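Local coordinates for putative oxidoreductase FAD-binding subunit (Sulfolobus tokodaii, PDB 4ZOH), which binds FAD and probably serves as the electron-transfer flavin subunit of a molybdopterin-dependent oxidoreductase complex, at residues 85-88 and 89-93; 95-98 and 99-102; 74-77 and 78-81; 180-183 and 184-187. All coordinates share one frame; numbering follows the deposited sequence.

How the contacts relate
Along the chain the order is contact 3, contact 1, contact 2, contact 4. The first three lie within the FAD-binding domain and build the starts of three successive short helices, 77-81, 88-93 and 98-103, which pack on one another. Contact 3 lies about 10 Å, centre to centre, from both contact 1 and contact 2, and the backbones of Tyr78 and Arg101 join it to the latter. Contact 4 belongs to the family's C-terminal region, in the loop between strands 173-179 and 189-198, about 12 Å from the centre of contact 2. Contacts 2, 3 and 4 all touch FAD, so two parts of the chain share the flavin, while contact 1 packs on contacts 2 and 3.

Contact 1: residues 85-88 and 89-93; sequences IPLL and SETAS
Thr91 brings two donors to the one carbonyl oxygen of Leu87. Its OG1 stands above the carbonyl plane, 43° out of it, and donates to Leu87 O over 2.7 Å; Thr91 N lies closer to the plane and donates to the same Leu87 O at 2.9 Å. With OG1 held beside its own backbone N (chi1 -59°), the hydroxyl is folded back against the turn it closes. The carbonyl of Ile85 is met by Ser89 N at 3.1 Å, again tilted from the plane, and it also accepts a hydrogen bond from a water 2.8 Å from Ile85 O. That water accepts from Glu90 N at 2.7 Å. Ser89 OG in turn receives Ile85 N over 2.9 Å and is hydrogen-bonded to Ile80 O on the preceding helix, tying helices 77-81 and 88-93 together. Leu87, at the N-cap, has no polar side chain to offer; it packs with Leu88 toward helix 119-125, while the carboxylate of Glu90 reaches Tyr176 N on strand 173-179. The chemistry implies a helix start whose first N-H groups are met without a side-chain cap: the Ile85 carbonyl takes Ser89 N, the water takes Glu90 N, and two bonds fix the Leu87 carbonyl.

Contact 2: residues 95-98 and 99-102; sequences IGDP and QVRN. With FAD (flavin-adenine dinucleotide), chain H.
Asp97 caps the N-terminus of helix 98-103: its OD1 accepts from Val100 N at 2.8 Å in a nearly straight bond (170°). CG sits between the backbone N and the carbonyl carbon (chi1 61°), which brings the carboxylate over the first turn, while OD2 pairs with a basic side chain of the chain of another protein. The tight part is where Arg101 lies over Asp97 and Pro98, with Asp97 O and Pro98 CA over one face of its guanidinium. Its chain bends at chi3 so that NH1 donates to Ile95 O over 2.7 Å, with that oxygen in the guanidinium plane. Even so, Arg101 is partly exposed, and its side is the more open one. Gly96 N donates to FAD O4 at 2.9 Å, and Val100 lays CG2 3.6 Å from FAD C7 and CG1 beside C9A, packing against the isoalloxazine. Asn102 is buried at the subunit interface, its ND2 bonded to the backbone of the chain of another protein; a water donates to Pro98 O at 2.7 Å and only weakly to Asn102 OD1.

Contact 3: residues 74-77 and 78-81; sequences LTTH and YNIS. With FAD (flavin-adenine dinucleotide), chain H.
This is the N-terminal cap of helix 77-81, set at the wall of the FAD pocket. Thr76 is the N-cap residue. Its OG1 lies between the backbone N and the carbonyl carbon (chi1 65°), from where it faces the first turn and accepts from Asn79 N at 3.2 Å. The carbonyl beside it opens the helical pattern proper, with Ile80 N donating to Thr76 O over 3.0 Å in an almost perfectly straight bond (178°). On the polar flank a water accepts from both Thr76 N, at 2.9 Å, and Asn79 ND2, at 2.6 Å, bridging the cap to the third helical residue. On the apolar flank the methyl CG2 of Thr75 meets Ile80 CG1 at 3.9 Å, the two side chains crossing at about a right angle, while Thr75 OG1 is hydrogen-bonded to Gly72 O. His77 turns from the helix to the cofactor: NE2 is hydrogen-bonded to the ribityl hydroxyl FAD O2' at 2.9 Å, and Tyr119 OH bonds ND1, which helps set the rotation of the ring. Tyr78 points elsewhere, its OH reaching an acidic side chain of the chain of another protein. Thr75 and Ile80, the residue before the cap and the fourth after it, hold the positions of a hydrophobic staple, here combined with a threonine N-cap.

Contact 4: residues 180-183 and 184-187; sequences ERRA and GDFA. With FAD (flavin-adenine dinucleotide), chain H.
Arg182 and Asp185 begin and end a type II beta turn, closed by Asp185 N donating to Arg182 O at 3.1 Å. Their side chains cross at about a right angle, with the guanidinium and carboxylate planes 44° apart, so the salt bridge between Arg182 NH2 and Asp185 OD1 (3.0 Å) is not a flat, two-pronged pair. The second carboxylate oxygen folds back on the turn: Asp185 OD2 accepts Arg182 N at 2.9 Å, met from above the carboxylate plane. Two waters also donate to OD2, linking it to Arg181 N and to the NE atoms of Arg181 and Arg182. The Arg182 guanidinium has a second partner in the backbone of the chain of another protein, so the turn lies at a subunit interface. Gly184, with phi at 96°, supplies the backbone shape this turn type needs. Just beyond it, the face of the Phe186 ring is laid on the isoalloxazine of FAD: FAD C4X lies over the ring centre, 3.5 Å above its plane, and Phe186 CZ comes within 3.2 Å of FAD C10.

Contact 1: residues 85-88 and 89-93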
loop_
_atom_site.group_PDB
_atom_site.type_symbol
_atom_site.label_atom_id
_atom_site.label_comp_id
_atom_site.label_asym_id
_atom_site.label_seq_id
_atom_site.Cartn_x
_atom_site.Cartn_y
_atom_site.Cartn_z
ATOM N N ILE B 85 51.972 10.775 -3.733
ATOM C CA ILE B 85 52.929 10.489 -2.688
ATOM C C ILE B 85 53.492 9.100 -2.946
ATOM O O ILE B 85 52.684 8.118 -3.083
ATOM C CB ILE B 85 52.320 10.537 -1.302
ATOM C CG1 ILE B 85 51.532 11.865 -1.140
ATOM C CG2 ILE B 85 53.401 10.278 -0.219
ATOM C CD1 ILE B 85 51.002 12.062 0.266
ATOM N N PRO B 86 54.855 8.995 -3.068
ATOM C CA PRO B 86 55.491 7.721 -3.338
ATOM C C PRO B 86 55.068 6.681 -2.310
ATOM O O PRO B 86 55.035 6.994 -1.131
ATOM C CB PRO B 86 56.991 8.069 -3.214
ATOM C CG PRO B 86 57.062 9.470 -3.766
ATOM C CD PRO B 86 55.816 10.119 -3.189
ATOM N N LEU B 87 54.750 5.465 -2.783
ATOM C CA LEU B 87 54.190 4.334 -1.949
ATOM C C LEU B 87 52.763 4.553 -1.344
ATOM O O LEU B 87 51.886 3.690 -1.472
ATOM C CB LEU B 87 55.158 3.871 -0.842
ATOM C CG LEU B 87 54.695 2.682 -0.036
ATOM C CD1 LEU B 87 54.547 1.423 -0.889
ATOM C CD2 LEU B 87 55.604 2.388 1.140
ATOM N N LEU B 88 52.601 5.662 -0.639
ATOM C CA LEU B 88 51.419 5.934 0.143
ATOM C C LEU B 88 50.144 6.048 -0.737
ATOM O O LEU B 88 49.123 5.455 -0.423
ATOM C CB LEU B 88 51.626 7.186 1.041
ATOM C CG LEU B 88 50.473 7.331 2.086
ATOM C CD1 LEU B 88 50.498 6.100 2.989
ATOM C CD2 LEU B 88 50.524 8.603 2.946
ATOM N N SER B 89 50.236 6.795 -1.826
ATOM C CA SER B 89 49.126 6.919 -2.764
ATOM C C SER B 89 48.699 5.603 -3.353
ATOM O O SER B 89 47.494 5.313 -3.439
ATOM C CB SER B 89 49.443 7.887 -3.867
ATOM O OG SER B 89 49.595 9.179 -3.307
ATOM N N GLU B 90 49.678 4.809 -3.787
ATOM C CA GLU B 90 49.323 3.514 -4.328
ATOM C C GLU B 90 48.693 2.603 -3.236
ATOM O O GLU B 90 47.735 1.892 -3.514
ATOM C CB GLU B 90 50.520 2.873 -4.972
ATOM C CG GLU B 90 50.305 1.446 -5.460
ATOM C CD GLU B 90 51.574 0.871 -6.046
ATOM O OE1 GLU B 90 52.236 1.623 -6.787
ATOM O OE2 GLU B 90 51.913 -0.289 -5.752
ATOM N N THR B 91 49.209 2.660 -2.013
ATOM C CA THR B 91 48.677 1.894 -0.908
ATOM C C THR B 91 47.208 2.292 -0.638
ATOM O O THR B 91 46.379 1.409 -0.492
ATOM C CB THR B 91 49.495 2.119 0.383
ATOM O OG1 THR B 91 50.832 1.728 0.112
ATOM C CG2 THR B 91 48.975 1.264 1.543
ATOM N N ALA B 92 46.920 3.598 -0.562
ATOM C CA ALA B 92 45.527 4.106 -0.349
ATOM C C ALA B 92 44.567 3.558 -1.397
ATOM O O ALA B 92 43.449 3.183 -1.040
ATOM C CB ALA B 92 45.500 5.618 -0.375
ATOM N N SER B 93 45.037 3.493 -2.667
ATOM C CA SER B 93 44.332 2.902 -3.823
ATOM C C SER B 93 43.797 1.503 -3.621
ATOM O O SER B 93 42.869 1.058 -4.330
ATOM C CB SER B 93 45.301 2.825 -5.017
ATOM O OG SER B 93 45.448 4.128 -5.575
HETATM O O HOH W 1 52.169 5.707 -4.429
#

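Contact 2: residues 95-98 and 99-102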
loop_
_atom_site.group_PDB
_atom_site.type_symbol
_atom_site.label_atom_id
_atom_site.label_comp_id
_atom_site.label_asym_id
_atom_site.label_seq_id
_atom_site.Cartn_x
_atom_site.Cartn_y
_atom_site.Cartn_z
ATOM N N ILE B 95 42.808 0.236 -0.728
ATOM C CA ILE B 95 41.910 0.085 0.426
ATOM C C ILE B 95 40.486 -0.247 -0.037
ATOM O O ILE B 95 39.992 0.321 -1.026
ATOM C CB ILE B 95 41.899 1.336 1.318
ATOM C CG1 ILE B 95 43.240 1.477 2.008
ATOM C CG2 ILE B 95 40.783 1.241 2.377
ATOM C CD1 ILE B 95 43.436 2.849 2.698
ATOM N N GLY B 96 39.864 -1.219 0.612
ATOM C CA GLY B 96 38.445 -1.523 0.288
ATOM C C GLY B 96 37.942 -1.393 -1.144
ATOM O O GLY B 96 38.483 -2.023 -2.063
ATOM N N ASP B 97 36.876 -0.612 -1.357
ATOM C CA ASP B 97 36.290 -0.507 -2.705
ATOM C C ASP B 97 36.100 0.991 -2.943
ATOM O O ASP B 97 36.350 1.764 -1.996
ATOM C CB ASP B 97 35.000 -1.336 -2.769
ATOM C CG ASP B 97 33.930 -0.833 -1.764
ATOM O OD1 ASP B 97 33.676 0.411 -1.630
ATOM O OD2 ASP B 97 33.337 -1.683 -1.118
ATOM N N PRO B 98 35.673 1.416 -4.155
ATOM C CA PRO B 98 35.598 2.835 -4.451
ATOM C C PRO B 98 34.761 3.625 -3.439
ATOM O O PRO B 98 35.195 4.708 -2.962
ATOM C CB PRO B 98 34.937 2.870 -5.845
ATOM C CG PRO B 98 35.387 1.595 -6.485
ATOM C CD PRO B 98 35.413 0.596 -5.366
ATOM N N GLN B 99 33.577 3.098 -3.096
ATOM C CA GLN B 99 32.683 3.770 -2.131
ATOM C C GLN B 99 33.404 3.923 -0.830
ATOM O O GLN B 99 33.360 5.011 -0.237
ATOM C CB GLN B 99 31.344 3.035 -1.972
ATOM C CG GLN B 99 30.485 3.094 -3.240
ATOM C CD GLN B 99 30.633 1.827 -4.114
ATOM O OE1 GLN B 99 31.751 1.337 -4.396
ATOM N NE2 GLN B 99 29.498 1.282 -4.538
ATOM N N VAL B 100 34.059 2.836 -0.370
ATOM C CA VAL B 100 34.829 2.918 0.868
ATOM C C VAL B 100 35.893 4.028 0.813
ATOM O O VAL B 100 36.036 4.826 1.745
ATOM C CB VAL B 100 35.462 1.583 1.325
ATOM C CG1 VAL B 100 36.220 1.773 2.635
ATOM C CG2 VAL B 100 34.405 0.585 1.573
ATOM N N ARG B 101 36.628 4.092 -0.275
ATOM C CA ARG B 101 37.719 5.066 -0.331
ATOM C C ARG B 101 37.213 6.522 -0.457
ATOM O O ARG B 101 37.908 7.502 -0.134
ATOM C CB ARG B 101 38.609 4.691 -1.491
ATOM C CG ARG B 101 39.369 3.387 -1.224
ATOM C CD ARG B 101 40.462 3.215 -2.248
ATOM N NE ARG B 101 39.973 3.152 -3.606
ATOM C CZ ARG B 101 39.488 2.054 -4.205
ATOM N NH1 ARG B 101 39.397 0.911 -3.559
ATOM N NH2 ARG B 101 39.083 2.111 -5.466
ATOM N N ASN B 102 35.993 6.667 -0.957
ATOM C CA ASN B 102 35.362 7.981 -1.026
ATOM C C ASN B 102 35.120 8.562 0.323
ATOM O O ASN B 102 35.046 9.787 0.459
ATOM C CB ASN B 102 34.091 7.874 -1.861
ATOM C CG ASN B 102 34.377 7.836 -3.333
ATOM O OD1 ASN B 102 35.447 8.364 -3.800
ATOM N ND2 ASN B 102 33.443 7.242 -4.115
HETATM P PA FAD H . 35.835 6.140 11.490
HETATM O O1A FAD H . 35.090 4.871 11.248
HETATM O O2A FAD H . 35.158 7.443 11.488
HETATM O O5B FAD H . 36.575 6.056 12.864
HETATM C C5B FAD H . 37.319 4.850 13.217
HETATM C C4B FAD H . 37.954 5.038 14.703
HETATM O O4B FAD H . 38.827 6.233 14.807
HETATM C C3B FAD H . 36.814 5.329 15.672
HETATM O O3B FAD H . 37.077 4.682 16.893
HETATM C C2B FAD H . 36.776 6.869 15.807
HETATM O O2B FAD H . 36.222 7.341 17.041
HETATM C C1B FAD H . 38.225 7.215 15.774
HETATM N N9A FAD H . 38.706 8.367 15.019
HETATM C C8A FAD H . 38.399 8.743 13.780
HETATM N N7A FAD H . 39.152 9.816 13.442
HETATM C C5A FAD H . 39.949 10.100 14.500
HETATM C C6A FAD H . 40.945 11.069 14.747
HETATM N N6A FAD H . 41.235 11.927 13.773
HETATM N N1A FAD H . 41.565 11.099 15.942
HETATM C C2A FAD H . 41.314 10.174 16.904
HETATM N N3A FAD H . 40.370 9.250 16.699
HETATM C C4A FAD H . 39.674 9.182 15.507
HETATM N N1 FAD H . 40.623 -0.631 5.512
HETATM C C2 FAD H . 41.834 -1.104 5.016
HETATM O O2 FAD H . 42.871 -0.711 5.510
HETATM N N3 FAD H . 41.871 -1.993 3.984
HETATM C C4 FAD H . 40.726 -2.459 3.430
HETATM O O4 FAD H . 40.818 -3.227 2.467
HETATM C C4X FAD H . 39.488 -2.016 3.943
HETATM N N5 FAD H . 38.321 -2.482 3.377
HETATM C C5X FAD H . 37.078 -2.042 3.923
HETATM C C6 FAD H . 35.910 -2.569 3.384
HETATM C C7 FAD H . 34.665 -2.138 3.869
HETATM C C7M FAD H . 33.412 -2.764 3.217
HETATM C C8 FAD H . 34.605 -1.203 4.922
HETATM C C8M FAD H . 33.268 -0.704 5.535
HETATM C C9 FAD H . 35.787 -0.707 5.502
HETATM C C9A FAD H . 37.021 -1.113 4.986
HETATM N N10 FAD H . 38.236 -0.641 5.530
HETATM C C10 FAD H . 39.446 -1.104 4.981
HETATM C "C1'" FAD H . 38.276 0.308 6.638
HETATM C "C2'" FAD H . 38.236 1.761 6.129
HETATM O "O2'" FAD H . 39.525 2.064 5.554
HETATM C "C3'" FAD H . 37.848 2.775 7.242
HETATM O "O3'" FAD H . 37.526 3.985 6.552
HETATM C "C4'" FAD H . 38.967 3.054 8.231
HETATM O "O4'" FAD H . 39.419 1.807 8.759
HETATM C "C5'" FAD H . 38.511 3.970 9.387
HETATM O "O5'" FAD H . 38.593 5.324 8.869
HETATM P P FAD H . 37.340 6.276 8.958
HETATM O O1P FAD H . 37.789 7.656 8.606
HETATM O O2P FAD H . 36.207 5.718 8.186
HETATM O O3P FAD H . 37.116 6.194 10.520
HETATM O O HOH W 2 36.961 6.074 -4.506
#

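Contact 3: residues 74-77 and 78-81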
loop_
_atom_site.group_PDB
_atom_site.type_symbol
_atom_site.label_atom_id
_atom_site.label_comp_id
_atom_site.label_asym_id
_atom_site.label_seq_id
_atom_site.Cartn_x
_atom_site.Cartn_y
_atom_site.Cartn_z
ATOM N N LEU B 74 41.694 14.245 8.093
ATOM C CA LEU B 74 40.379 14.001 7.513
ATOM C C LEU B 74 40.503 13.750 6.020
ATOM O O LEU B 74 39.486 13.517 5.367
ATOM C CB LEU B 74 39.384 15.137 7.783
ATOM C CG LEU B 74 38.710 15.261 9.154
ATOM C CD1 LEU B 74 37.552 16.223 8.994
ATOM C CD2 LEU B 74 38.203 13.968 9.737
ATOM N N THR B 75 41.734 13.721 5.489
ATOM C CA THR B 75 41.956 13.399 4.066
ATOM C C THR B 75 41.573 11.980 3.811
ATOM O O THR B 75 41.931 11.058 4.587
ATOM C CB THR B 75 43.412 13.656 3.667
ATOM O OG1 THR B 75 43.831 14.798 4.387
ATOM C CG2 THR B 75 43.572 13.956 2.161
ATOM N N THR B 76 40.768 11.815 2.759
ATOM C CA THR B 76 40.173 10.516 2.428
ATOM C C THR B 76 41.164 9.664 1.624
ATOM O O THR B 76 42.087 10.190 0.937
ATOM C CB THR B 76 38.908 10.688 1.586
ATOM O OG1 THR B 76 39.264 11.247 0.324
ATOM C CG2 THR B 76 37.756 11.572 2.309
ATOM N N HIS B 77 40.910 8.364 1.632
ATOM C CA HIS B 77 41.659 7.394 0.819
ATOM C C HIS B 77 41.718 7.804 -0.608
ATOM O O HIS B 77 42.792 7.717 -1.295
ATOM C CB HIS B 77 41.060 5.952 0.923
ATOM C CG HIS B 77 40.845 5.476 2.342
ATOM N ND1 HIS B 77 41.686 5.822 3.378
ATOM C CD2 HIS B 77 39.876 4.710 2.898
ATOM C CE1 HIS B 77 41.273 5.262 4.505
ATOM N NE2 HIS B 77 40.164 4.597 4.249
ATOM N N TYR B 78 40.562 8.240 -1.087
ATOM C CA TYR B 78 40.455 8.591 -2.507
ATOM C C TYR B 78 41.432 9.724 -2.828
ATOM O O TYR B 78 42.140 9.664 -3.842
ATOM C CB TYR B 78 39.017 8.983 -2.922
ATOM C CG TYR B 78 38.916 9.547 -4.335
ATOM C CD1 TYR B 78 38.747 8.708 -5.423
ATOM C CD2 TYR B 78 38.962 10.943 -4.571
ATOM C CE1 TYR B 78 38.626 9.216 -6.705
ATOM C CE2 TYR B 78 38.845 11.473 -5.866
ATOM C CZ TYR B 78 38.671 10.601 -6.919
ATOM O OH TYR B 78 38.520 11.082 -8.190
ATOM N N ASN B 79 41.446 10.751 -1.980
ATOM C CA ASN B 79 42.275 11.948 -2.288
ATOM C C ASN B 79 43.772 11.639 -2.157
ATOM O O ASN B 79 44.527 12.018 -2.994
ATOM C CB ASN B 79 41.901 13.150 -1.408
ATOM C CG ASN B 79 40.601 13.800 -1.839
ATOM O OD1 ASN B 79 40.267 13.865 -3.008
ATOM N ND2 ASN B 79 39.870 14.295 -0.876
ATOM N N ILE B 80 44.142 10.903 -1.130
ATOM C CA ILE B 80 45.520 10.401 -0.985
ATOM C C ILE B 80 45.909 9.580 -2.225
ATOM O O ILE B 80 46.961 9.793 -2.804
ATOM C CB ILE B 80 45.672 9.602 0.316
ATOM C CG1 ILE B 80 45.436 10.541 1.485
ATOM C CG2 ILE B 80 47.037 8.900 0.358
ATOM C CD1 ILE B 80 45.340 9.924 2.893
ATOM N N SER B 81 45.016 8.729 -2.695
ATOM C CA SER B 81 45.301 7.889 -3.855
ATOM C C SER B 81 45.555 8.701 -5.112
ATOM O O SER B 81 46.154 8.192 -6.075
ATOM C CB SER B 81 44.224 6.811 -4.017
ATOM O OG SER B 81 43.174 7.227 -4.843
HETATM P PA FAD H . 35.835 6.140 11.490
HETATM O O1A FAD H . 35.090 4.871 11.248
HETATM O O2A FAD H . 35.158 7.443 11.488
HETATM O O5B FAD H . 36.575 6.056 12.864
HETATM C C5B FAD H . 37.319 4.850 13.217
HETATM C C4B FAD H . 37.954 5.038 14.703
HETATM O O4B FAD H . 38.827 6.233 14.807
HETATM C C3B FAD H . 36.814 5.329 15.672
HETATM O O3B FAD H . 37.077 4.682 16.893
HETATM C C2B FAD H . 36.776 6.869 15.807
HETATM O O2B FAD H . 36.222 7.341 17.041
HETATM C C1B FAD H . 38.225 7.215 15.774
HETATM N N9A FAD H . 38.706 8.367 15.019
HETATM C C8A FAD H . 38.399 8.743 13.780
HETATM N N7A FAD H . 39.152 9.816 13.442
HETATM C C5A FAD H . 39.949 10.100 14.500
HETATM C C6A FAD H . 40.945 11.069 14.747
HETATM N N6A FAD H . 41.235 11.927 13.773
HETATM N N1A FAD H . 41.565 11.099 15.942
HETATM C C2A FAD H . 41.314 10.174 16.904
HETATM N N3A FAD H . 40.370 9.250 16.699
HETATM C C4A FAD H . 39.674 9.182 15.507
HETATM N N1 FAD H . 40.623 -0.631 5.512
HETATM C C2 FAD H . 41.834 -1.104 5.016
HETATM O O2 FAD H . 42.871 -0.711 5.510
HETATM N N3 FAD H . 41.871 -1.993 3.984
HETATM C C4 FAD H . 40.726 -2.459 3.430
HETATM O O4 FAD H . 40.818 -3.227 2.467
HETATM C C4X FAD H . 39.488 -2.016 3.943
HETATM N N5 FAD H . 38.321 -2.482 3.377
HETATM C C5X FAD H . 37.078 -2.042 3.923
HETATM C C6 FAD H . 35.910 -2.569 3.384
HETATM C C7 FAD H . 34.665 -2.138 3.869
HETATM C C7M FAD H . 33.412 -2.764 3.217
HETATM C C8 FAD H . 34.605 -1.203 4.922
HETATM C C8M FAD H . 33.268 -0.704 5.535
HETATM C C9 FAD H . 35.787 -0.707 5.502
HETATM C C9A FAD H . 37.021 -1.113 4.986
HETATM N N10 FAD H . 38.236 -0.641 5.530
HETATM C C10 FAD H . 39.446 -1.104 4.981
HETATM C "C1'" FAD H . 38.276 0.308 6.638
HETATM C "C2'" FAD H . 38.236 1.761 6.129
HETATM O "O2'" FAD H . 39.525 2.064 5.554
HETATM C "C3'" FAD H . 37.848 2.775 7.242
HETATM O "O3'" FAD H . 37.526 3.985 6.552
HETATM C "C4'" FAD H . 38.967 3.054 8.231
HETATM O "O4'" FAD H . 39.419 1.807 8.759
HETATM C "C5'" FAD H . 38.511 3.970 9.387
HETATM O "O5'" FAD H . 38.593 5.324 8.869
HETATM P P FAD H . 37.340 6.276 8.958
HETATM O O1P FAD H . 37.789 7.656 8.606
HETATM O O2P FAD H . 36.207 5.718 8.186
HETATM O O3P FAD H . 37.116 6.194 10.520
HETATM O O HOH W 3 39.868 14.309 1.694
#

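Contact 4: residues 180-183 and 184-187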
loop_
_atom_site.group_PDB
_atom_site.type_symbol
_atom_site.label_atom_id
_atom_site.label_comp_id
_atom_site.label_asym_id
_atom_site.label_seq_id
_atom_site.Cartn_x
_atom_site.Cartn_y
_atom_site.Cartn_z
ATOM N N GLU B 180 44.738 -10.876 -1.602
ATOM C CA GLU B 180 43.295 -10.845 -1.310
ATOM C C GLU B 180 42.535 -11.915 -2.090
ATOM O O GLU B 180 42.793 -12.199 -3.267
ATOM C CB GLU B 180 42.674 -9.470 -1.612
ATOM C CG GLU B 180 42.858 -9.012 -3.052
ATOM C CD GLU B 180 42.534 -7.553 -3.278
ATOM O OE1 GLU B 180 42.639 -6.722 -2.381
ATOM O OE2 GLU B 180 42.153 -7.240 -4.396
ATOM N N ARG B 181 41.550 -12.473 -1.426
ATOM C CA ARG B 181 40.703 -13.428 -2.094
ATOM C C ARG B 181 39.797 -12.753 -3.104
ATOM O O ARG B 181 39.590 -13.299 -4.191
ATOM C CB ARG B 181 39.895 -14.171 -1.060
ATOM C CG ARG B 181 39.186 -15.377 -1.656
ATOM C CD ARG B 181 38.822 -16.328 -0.516
ATOM N NE ARG B 181 38.179 -15.605 0.601
ATOM C CZ ARG B 181 37.637 -16.209 1.664
ATOM N NH1 ARG B 181 37.680 -17.561 1.788
ATOM N NH2 ARG B 181 37.075 -15.464 2.593
ATOM N N ARG B 182 39.275 -11.570 -2.758
ATOM C CA ARG B 182 38.375 -10.846 -3.642
ATOM C C ARG B 182 38.700 -9.379 -3.573
ATOM O O ARG B 182 39.095 -8.879 -2.511
ATOM C CB ARG B 182 36.909 -11.038 -3.201
ATOM C CG ARG B 182 36.281 -12.385 -3.547
ATOM C CD ARG B 182 34.842 -12.389 -3.038
ATOM N NE ARG B 182 34.855 -11.829 -1.678
ATOM C CZ ARG B 182 33.903 -11.095 -1.119
ATOM N NH1 ARG B 182 32.734 -10.872 -1.770
ATOM N NH2 ARG B 182 34.135 -10.602 0.113
ATOM N N ALA B 183 38.499 -8.697 -4.704
ATOM C CA ALA B 183 38.641 -7.213 -4.788
ATOM C C ALA B 183 37.715 -6.657 -3.725
ATOM O O ALA B 183 36.639 -7.247 -3.463
ATOM C CB ALA B 183 38.282 -6.706 -6.199
ATOM N N GLY B 184 38.185 -5.645 -3.005
ATOM C CA GLY B 184 37.438 -5.098 -1.905
ATOM C C GLY B 184 37.775 -5.603 -0.505
ATOM O O GLY B 184 37.502 -4.913 0.455
ATOM N N ASP B 185 38.390 -6.782 -0.372
ATOM C CA ASP B 185 38.670 -7.366 0.955
ATOM C C ASP B 185 39.838 -6.621 1.612
ATOM O O ASP B 185 40.634 -5.972 0.897
ATOM C CB ASP B 185 39.126 -8.830 0.827
ATOM C CG ASP B 185 38.085 -9.767 0.257
ATOM O OD1 ASP B 185 36.892 -9.405 0.104
ATOM O OD2 ASP B 185 38.485 -10.928 -0.048
ATOM N N PHE B 186 39.953 -6.733 2.945
ATOM C CA PHE B 186 41.158 -6.447 3.683
ATOM C C PHE B 186 42.311 -7.398 3.238
ATOM O O PHE B 186 42.096 -8.500 2.670
ATOM C CB PHE B 186 40.883 -6.713 5.146
ATOM C CG PHE B 186 40.262 -5.544 5.860
ATOM C CD1 PHE B 186 41.064 -4.592 6.477
ATOM C CD2 PHE B 186 38.841 -5.363 5.883
ATOM C CE1 PHE B 186 40.495 -3.511 7.162
ATOM C CE2 PHE B 186 38.293 -4.262 6.549
ATOM C CZ PHE B 186 39.116 -3.354 7.191
ATOM N N ALA B 187 43.533 -6.982 3.493
ATOM C CA ALA B 187 44.712 -7.831 3.183
ATOM C C ALA B 187 44.753 -9.166 3.922
ATOM O O ALA B 187 44.559 -9.176 5.125
ATOM C CB ALA B 187 45.987 -7.057 3.479
HETATM P PA FAD H . 35.835 6.140 11.490
HETATM O O1A FAD H . 35.090 4.871 11.248
HETATM O O2A FAD H . 35.158 7.443 11.488
HETATM O O5B FAD H . 36.575 6.056 12.864
HETATM C C5B FAD H . 37.319 4.850 13.217
HETATM C C4B FAD H . 37.954 5.038 14.703
HETATM O O4B FAD H . 38.827 6.233 14.807
HETATM C C3B FAD H . 36.814 5.329 15.672
HETATM O O3B FAD H . 37.077 4.682 16.893
HETATM C C2B FAD H . 36.776 6.869 15.807
HETATM O O2B FAD H . 36.222 7.341 17.041
HETATM C C1B FAD H . 38.225 7.215 15.774
HETATM N N9A FAD H . 38.706 8.367 15.019
HETATM C C8A FAD H . 38.399 8.743 13.780
HETATM N N7A FAD H . 39.152 9.816 13.442
HETATM C C5A FAD H . 39.949 10.100 14.500
HETATM C C6A FAD H . 40.945 11.069 14.747
HETATM N N6A FAD H . 41.235 11.927 13.773
HETATM N N1A FAD H . 41.565 11.099 15.942
HETATM C C2A FAD H . 41.314 10.174 16.904
HETATM N N3A FAD H . 40.370 9.250 16.699
HETATM C C4A FAD H . 39.674 9.182 15.507
HETATM N N1 FAD H . 40.623 -0.631 5.512
HETATM C C2 FAD H . 41.834 -1.104 5.016
HETATM O O2 FAD H . 42.871 -0.711 5.510
HETATM N N3 FAD H . 41.871 -1.993 3.984
HETATM C C4 FAD H . 40.726 -2.459 3.430
HETATM O O4 FAD H . 40.818 -3.227 2.467
HETATM C C4X FAD H . 39.488 -2.016 3.943
HETATM N N5 FAD H . 38.321 -2.482 3.377
HETATM C C5X FAD H . 37.078 -2.042 3.923
HETATM C C6 FAD H . 35.910 -2.569 3.384
HETATM C C7 FAD H . 34.665 -2.138 3.869
HETATM C C7M FAD H . 33.412 -2.764 3.217
HETATM C C8 FAD H . 34.605 -1.203 4.922
HETATM C C8M FAD H . 33.268 -0.704 5.535
HETATM C C9 FAD H . 35.787 -0.707 5.502
HETATM C C9A FAD H . 37.021 -1.113 4.986
HETATM N N10 FAD H . 38.236 -0.641 5.530
HETATM C C10 FAD H . 39.446 -1.104 4.981
HETATM C "C1'" FAD H . 38.276 0.308 6.638
HETATM C "C2'" FAD H . 38.236 1.761 6.129
HETATM O "O2'" FAD H . 39.525 2.064 5.554
HETATM C "C3'" FAD H . 37.848 2.775 7.242
HETATM O "O3'" FAD H . 37.526 3.985 6.552
HETATM C "C4'" FAD H . 38.967 3.054 8.231
HETATM O "O4'" FAD H . 39.419 1.807 8.759
HETATM C "C5'" FAD H . 38.511 3.970 9.387
HETATM O "O5'" FAD H . 38.593 5.324 8.869
HETATM P P FAD H . 37.340 6.276 8.958
HETATM O O1P FAD H . 37.789 7.656 8.606
HETATM O O2P FAD H . 36.207 5.718 8.186
HETATM O O3P FAD H . 37.116 6.194 10.520
HETATM O O HOH W 4 40.813 -4.709 -1.379
HETATM O O HOH W 5 36.961 -13.030 0.147
HETATM O O HOH W 6 40.778 -11.809 1.136
HETATM O O HOH W 7 35.195 -7.837 -1.168
#